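Local coordinates for salt-tolerant glutaminase (Micrococcus luteus, PDB 3AGD) that catalyses the hydrolysis of L-glutamine to L-glutamate and ammonium, and is a salt-tolerant glutaminase, at the interface of chains A and B. Residues are numbered along the deposited sequence; one frame, centred on the assembly and turned at random. Chains: chain A/B, Salt-tolerant glutaminase.

The interface of chains A and B. Residues chain A 248, 250-252; chain B 89, 91, 239.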
# COMPACT_ATOMS: atom_id res chain seq x y z
N GLN A 248 6.47 -8.05 -13.59
CA GLN A 248 6.42 -6.70 -13.02
C GLN A 248 6.21 -6.93 -11.53
O GLN A 248 5.13 -7.31 -11.09
CB GLN A 248 5.26 -5.91 -13.62
CG GLN A 248 5.48 -4.40 -13.69
CD GLN A 248 5.03 -3.68 -12.44
OE1 GLN A 248 4.08 -4.09 -11.77
NE2 GLN A 248 5.70 -2.58 -12.12
N LEU A 250 5.80 -5.11 -8.60
CA LEU A 250 4.70 -4.55 -7.83
C LEU A 250 3.40 -5.34 -8.06
O LEU A 250 2.73 -5.73 -7.11
CB LEU A 250 4.50 -3.07 -8.17
CG LEU A 250 3.40 -2.23 -7.51
CD1 LEU A 250 2.13 -2.34 -8.31
CD2 LEU A 250 3.18 -2.68 -6.06
N ALA A 251 3.07 -5.59 -9.32
CA ALA A 251 1.84 -6.32 -9.64
C ALA A 251 1.87 -7.79 -9.24
O ALA A 251 0.93 -8.29 -8.61
CB ALA A 251 1.53 -6.20 -11.14
N ASP A 252 2.94 -8.50 -9.61
CA ASP A 252 3.04 -9.92 -9.30
C ASP A 252 3.31 -10.27 -7.84
O ASP A 252 2.74 -11.22 -7.32
CB ASP A 252 4.13 -10.58 -10.16
CG ASP A 252 3.96 -10.34 -11.64
OD1 ASP A 252 2.81 -10.23 -12.11
OD2 ASP A 252 4.98 -10.28 -12.35
N LEU B 89 2.19 -5.44 -18.35
CA LEU B 89 2.16 -4.74 -17.07
C LEU B 89 3.28 -3.70 -17.01
O LEU B 89 3.61 -3.20 -15.93
CB LEU B 89 2.33 -5.74 -15.94
CG LEU B 89 1.28 -6.86 -15.85
CD1 LEU B 89 1.74 -7.93 -14.86
CD2 LEU B 89 -0.05 -6.27 -15.43
N PRO B 91 4.99 -0.29 -17.06
CA PRO B 91 4.63 1.12 -16.91
C PRO B 91 5.05 1.89 -18.15
O PRO B 91 6.14 1.66 -18.70
CB PRO B 91 5.37 1.55 -15.65
CG PRO B 91 6.49 0.56 -15.53
CD PRO B 91 5.85 -0.73 -15.94
N SER B 239 1.36 2.13 -11.11
CA SER B 239 2.50 2.21 -12.02
C SER B 239 2.35 3.10 -13.25
O SER B 239 3.32 3.71 -13.68
CB SER B 239 2.87 0.81 -12.50
OG SER B 239 3.30 0.01 -11.43
O HOH W 1 1.88 -2.69 -11.82
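A:Gln248 leans with its aliphatic stem on B:Leu89, in one patch of the two-fold symmetric interface that joins two subunits of this homotetrameric enzyme; its twin has the chains exchanged. The apolar contact is CB of A:Gln248 against CB of B:Leu89, 3.7 Å apart. Van der Waals contacts with polar atoms flank it: the B:Leu89 carbonyl oxygen rests over CG of the glutamine, and the methyl CD1 of B:Leu89 lies against both the methyl of A:Ala251 and the A:Asp252 carboxylate, 3.7 Å from OD1. B:Pro91 borders the amide end of A:Gln248 more loosely.

Polar contact between the chains runs through water. One water lies 2.6 Å from the amide oxygen OE1 of A:Gln248 and 3.1 Å from the hydroxyl OG of B:Ser239, near the end of helix 227-240. The amide nitrogen NE2 approaches the same hydroxyl, but at 3.6 Å it makes no direct bond.

Within chain A, hydrogen bonds brace the glutamine against the start of helix 249-252. CG is anti to the backbone N (chi1 -151°) and the chain bends at chi2, turning OE1 back to accept the A:Ala251 N-H. An alanine in place of A:Gln248 would probably leave that N-H without its side-chain acceptor, break the water bridge to B:Ser239 and open a gap beside the B:Leu89 carbonyl. At the backbone of A:Gln248, N donates to OD2 of A:Asp252 over 3.0 Å, meeting the carboxylate from 45° above its plane.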